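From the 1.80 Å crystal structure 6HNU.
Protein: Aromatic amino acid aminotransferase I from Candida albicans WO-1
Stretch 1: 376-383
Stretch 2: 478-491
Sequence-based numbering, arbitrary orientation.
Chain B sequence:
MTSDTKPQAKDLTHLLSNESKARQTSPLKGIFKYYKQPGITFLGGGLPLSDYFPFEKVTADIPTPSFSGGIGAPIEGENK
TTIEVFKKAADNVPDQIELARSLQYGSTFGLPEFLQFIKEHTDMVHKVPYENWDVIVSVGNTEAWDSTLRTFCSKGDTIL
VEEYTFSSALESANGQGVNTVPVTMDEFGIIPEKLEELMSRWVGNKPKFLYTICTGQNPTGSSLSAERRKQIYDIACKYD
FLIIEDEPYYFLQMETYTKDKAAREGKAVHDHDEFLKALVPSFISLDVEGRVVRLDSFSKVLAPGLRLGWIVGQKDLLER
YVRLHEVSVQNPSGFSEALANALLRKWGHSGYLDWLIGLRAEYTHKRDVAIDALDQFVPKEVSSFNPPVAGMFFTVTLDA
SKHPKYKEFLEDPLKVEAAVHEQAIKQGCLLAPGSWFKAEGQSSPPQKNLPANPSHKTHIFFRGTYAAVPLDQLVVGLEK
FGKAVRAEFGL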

# COMPACT_ATOMS: atom_id res chain seq x y z
N GLN B 376 2.59 32.38 -29.13
CA GLN B 376 2.35 32.49 -30.58
C GLN B 376 0.85 32.42 -30.87
O GLN B 376 0.40 33.21 -31.72
N PHE B 377 0.13 31.48 -30.26
CA PHE B 377 -1.16 30.99 -30.78
C PHE B 377 -2.35 31.52 -29.98
O PHE B 377 -3.46 31.56 -30.55
N VAL B 378 -2.15 31.92 -28.73
CA VAL B 378 -3.29 32.28 -27.85
C VAL B 378 -3.47 33.78 -27.87
O VAL B 378 -2.56 34.53 -27.53
N PRO B 379 -4.68 34.27 -28.26
CA PRO B 379 -4.95 35.70 -28.28
C PRO B 379 -4.77 36.41 -26.95
O PRO B 379 -5.42 36.07 -25.98
N LYS B 380 -3.96 37.47 -26.96
CA LYS B 380 -3.45 38.15 -25.75
C LYS B 380 -4.47 39.13 -25.18
O LYS B 380 -4.35 39.42 -23.95
N GLU B 381 -5.44 39.61 -25.98
CA GLU B 381 -6.46 40.59 -25.52
C GLU B 381 -7.28 39.99 -24.39
O GLU B 381 -7.84 40.77 -23.63
N VAL B 382 -7.42 38.66 -24.33
CA VAL B 382 -8.32 38.00 -23.34
C VAL B 382 -7.59 36.92 -22.52
O VAL B 382 -8.28 36.17 -21.79
N SER B 383 -6.26 36.82 -22.65
CA SER B 383 -5.48 35.70 -22.07
C SER B 383 -4.22 36.22 -21.38
O SER B 383 -3.77 37.35 -21.69
N LEU B 478 -1.97 23.18 -29.16
CA LEU B 478 -2.06 24.54 -28.60
C LEU B 478 -2.45 25.54 -29.69
O LEU B 478 -3.04 26.58 -29.35
N GLU B 479 -2.17 25.21 -30.95
CA GLU B 479 -2.67 26.00 -32.10
C GLU B 479 -4.20 25.82 -32.12
O GLU B 479 -4.89 26.83 -32.17
N LYS B 480 -4.67 24.59 -32.01
CA LYS B 480 -6.13 24.29 -31.98
C LYS B 480 -6.76 25.00 -30.78
O LYS B 480 -7.90 25.46 -30.93
N PHE B 481 -6.04 25.16 -29.65
CA PHE B 481 -6.59 25.80 -28.43
C PHE B 481 -6.70 27.30 -28.66
O PHE B 481 -7.70 27.92 -28.28
N GLY B 482 -5.68 27.88 -29.27
CA GLY B 482 -5.69 29.30 -29.69
C GLY B 482 -6.91 29.58 -30.57
O GLY B 482 -7.59 30.59 -30.30
N LYS B 483 -7.19 28.72 -31.55
CA LYS B 483 -8.36 28.86 -32.47
C LYS B 483 -9.66 28.85 -31.66
O LYS B 483 -10.58 29.64 -31.96
N ALA B 484 -9.75 27.93 -30.70
CA ALA B 484 -10.95 27.73 -29.87
C ALA B 484 -11.19 29.00 -29.05
O ALA B 484 -12.37 29.47 -29.01
N VAL B 485 -10.13 29.61 -28.52
CA VAL B 485 -10.26 30.86 -27.72
C VAL B 485 -10.67 31.99 -28.69
O VAL B 485 -11.55 32.78 -28.31
N ARG B 486 -10.07 32.02 -29.89
CA ARG B 486 -10.40 33.07 -30.92
C ARG B 486 -11.87 32.92 -31.34
O ARG B 486 -12.59 33.94 -31.33
N ALA B 487 -12.33 31.72 -31.68
CA ALA B 487 -13.76 31.46 -31.99
C ALA B 487 -14.66 31.91 -30.83
O ALA B 487 -15.64 32.61 -31.10
N GLU B 488 -14.39 31.54 -29.58
CA GLU B 488 -15.35 31.82 -28.48
C GLU B 488 -15.42 33.31 -28.16
O GLU B 488 -16.53 33.78 -27.76
N PHE B 489 -14.30 34.03 -28.29
CA PHE B 489 -14.19 35.44 -27.82
C PHE B 489 -14.39 36.42 -28.98
O PHE B 489 -14.28 37.64 -28.73
N GLY B 490 -14.69 35.89 -30.17
CA GLY B 490 -14.91 36.63 -31.43
C GLY B 490 -13.74 37.52 -31.82
O GLY B 490 -13.96 38.75 -31.96
N LEU B 491 -12.54 36.94 -31.99
CA LEU B 491 -11.29 37.70 -32.25
C LEU B 491 -10.71 37.32 -33.62
O LEU B 491 -11.27 36.42 -34.25

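The closest backbone approach in this contact occurs where a helix presents a glycine to the end of another helix. The CA atoms of V378 and G482 lie 4.2 Å apart, and G482 CA sits 3.3 Å from F377 O, with an angle of 136° at the hydrogen, a CA-H...O contact. The need for glycine can be tested by construction: an ideal CB on G482 would point toward the first stretch and fall 2.1 Å from F377 O, a clash. V378 is the first residue after its helix to leave helical phi/psi, so the helix ends at this close approach.

F377 points toward the second stretch with chi1 m and has the largest area covered there, 101 Å². Its ring lies against E479: E479 CB lies 3.7 Å from the F377 ring centroid and 3° off the ring normal, a CH-pi contact over the face; beyond it the side chain is t, t. The carboxylate of E479 reaches the same ring, OE2 to F377 CE1 being 3.2 Å.

No clear direct hydrogen bond crosses between the stretches; water 1 is held by the second stretch, accepting from R486 NH2 at 2.8 Å and donating to E479 O at 2.9 Å, and reaches the first stretch through a weak bond to F377 O at 3.4 Å. R486 starts sideways with chi1 off-rotamer at -125°, but its end comes nearer, leaving F377 O at the guanidinium edge, 3.1 Å from R486 NH1.

Around and beyond the glycine the side-chain packing is mainly apolar. V378, chi1 t, is directed sideways, and its CG2 meets the edge of the F481 ring, 4.5 Å from F481 CD2. P379 points in with a C-gamma endo pucker; its CG packs 3.8 Å from V485 CG1 and its CB 3.6 Å from L491 CD1. V382, chi1 m, also points in and touches three residues: its CG2 lies 4.0 Å from V485 CG1 and 3.9 Å from L491 CD1, and its CG1 lies 3.7 Å from F489 CD2. The same V382 CG2 stands over the F489 face, 4.0 Å from the ring centroid and 19° off the normal, a second CH-pi contact.

Two local turns accompany this packing. S383 OG donates to P379 O at 2.8 Å, tying together the ends of the segment that carries P379 and V382. On the other side, G490 has positive phi, 57°, in a Schellman motif, and L491 N bonds to R486 O at 3.1 Å; the leucine that follows points toward P379 and V382 with rotamer m, t.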

# COMPACT_ATOMS: atom_id res chain seq x y z
CB GLN B 376 3.08 31.34 -31.25
CG GLN B 376 3.14 31.38 -32.76
CD GLN B 376 3.82 30.14 -33.27
OE1 GLN B 376 3.40 29.54 -34.25
NE2 GLN B 376 4.88 29.72 -32.58
CB PHE B 377 -1.17 29.47 -30.82
CG PHE B 377 -0.34 28.89 -31.92
CD1 PHE B 377 -0.58 29.22 -33.25
CD2 PHE B 377 0.68 27.99 -31.65
CE1 PHE B 377 0.17 28.67 -34.27
CE2 PHE B 377 1.45 27.46 -32.67
CZ PHE B 377 1.19 27.79 -33.98
CB VAL B 378 -3.12 31.76 -26.41
CG1 VAL B 378 -4.34 32.12 -25.59
CG2 VAL B 378 -2.89 30.26 -26.37
CB PRO B 379 -6.41 35.84 -28.75
CG PRO B 379 -6.97 34.43 -28.79
CD PRO B 379 -5.80 33.47 -28.77
CB LYS B 380 -2.13 38.83 -26.10
CG LYS B 380 -1.07 37.87 -26.62
CD LYS B 380 0.24 38.56 -26.95
CE LYS B 380 1.27 37.59 -27.48
NZ LYS B 380 1.71 36.68 -26.40
CB GLU B 381 -7.50 41.02 -26.57
CG GLU B 381 -6.93 41.45 -27.90
CD GLU B 381 -6.46 40.30 -28.76
OE1 GLU B 381 -6.87 40.23 -29.95
OE2 GLU B 381 -5.67 39.48 -28.26
CB VAL B 382 -9.58 37.42 -24.00
CG1 VAL B 382 -10.44 38.50 -24.61
CG2 VAL B 382 -9.25 36.36 -25.02
CB SER B 383 -5.17 34.67 -23.09
OG SER B 383 -4.01 35.03 -23.83
CB LEU B 478 -0.71 24.85 -27.97
CG LEU B 478 -0.49 24.12 -26.65
CD1 LEU B 478 0.78 24.63 -26.01
CD2 LEU B 478 -1.67 24.36 -25.72
CB GLU B 479 -2.01 25.59 -33.42
CG GLU B 479 -2.69 26.21 -34.63
CD GLU B 479 -1.84 26.28 -35.89
OE1 GLU B 479 -1.27 25.23 -36.27
OE2 GLU B 479 -1.75 27.37 -36.48
CB LYS B 480 -6.37 22.78 -32.07
CG LYS B 480 -6.03 22.17 -33.41
CD LYS B 480 -6.15 20.67 -33.50
CE LYS B 480 -5.92 20.17 -34.92
NZ LYS B 480 -5.69 18.71 -34.97
CB PHE B 481 -5.74 25.51 -27.19
CG PHE B 481 -6.37 26.00 -25.92
CD1 PHE B 481 -7.45 25.34 -25.36
CD2 PHE B 481 -5.93 27.16 -25.31
CE1 PHE B 481 -8.05 25.80 -24.20
CE2 PHE B 481 -6.54 27.63 -24.15
CZ PHE B 481 -7.60 26.95 -23.61
CB LYS B 483 -8.54 27.66 -33.40
CG LYS B 483 -7.66 27.57 -34.62
CD LYS B 483 -8.29 26.67 -35.68
CE LYS B 483 -7.34 25.64 -36.25
NZ LYS B 483 -6.36 26.24 -37.19
CB ALA B 484 -10.80 26.48 -29.03
CB VAL B 485 -9.00 31.22 -26.92
CG1 VAL B 485 -9.12 32.58 -26.22
CG2 VAL B 485 -8.70 30.15 -25.88
CB ARG B 486 -9.40 33.01 -32.09
CG ARG B 486 -8.70 34.34 -32.38
CD ARG B 486 -7.35 34.28 -33.10
NE ARG B 486 -7.29 33.05 -33.87
CZ ARG B 486 -6.36 32.10 -33.75
NH1 ARG B 486 -5.33 32.27 -32.93
NH2 ARG B 486 -6.45 31.01 -34.51
CB ALA B 487 -13.99 30.02 -32.33
CB GLU B 488 -15.03 31.01 -27.22
CG GLU B 488 -15.51 29.59 -27.33
CD GLU B 488 -17.02 29.43 -27.51
OE1 GLU B 488 -17.78 30.12 -26.81
OE2 GLU B 488 -17.41 28.57 -28.29
CB PHE B 489 -12.85 35.63 -27.11
CG PHE B 489 -12.84 35.07 -25.72
CD1 PHE B 489 -12.55 33.73 -25.49
CD2 PHE B 489 -13.11 35.88 -24.63
CE1 PHE B 489 -12.54 33.24 -24.19
CE2 PHE B 489 -13.09 35.39 -23.34
CZ PHE B 489 -12.85 34.05 -23.12
CB LEU B 491 -10.29 37.39 -31.13
CG LEU B 491 -10.72 37.83 -29.73
CD1 LEU B 491 -9.64 37.51 -28.72
CD2 LEU B 491 -11.05 39.32 -29.70
O HOH W 1 -4.57 29.53 -33.06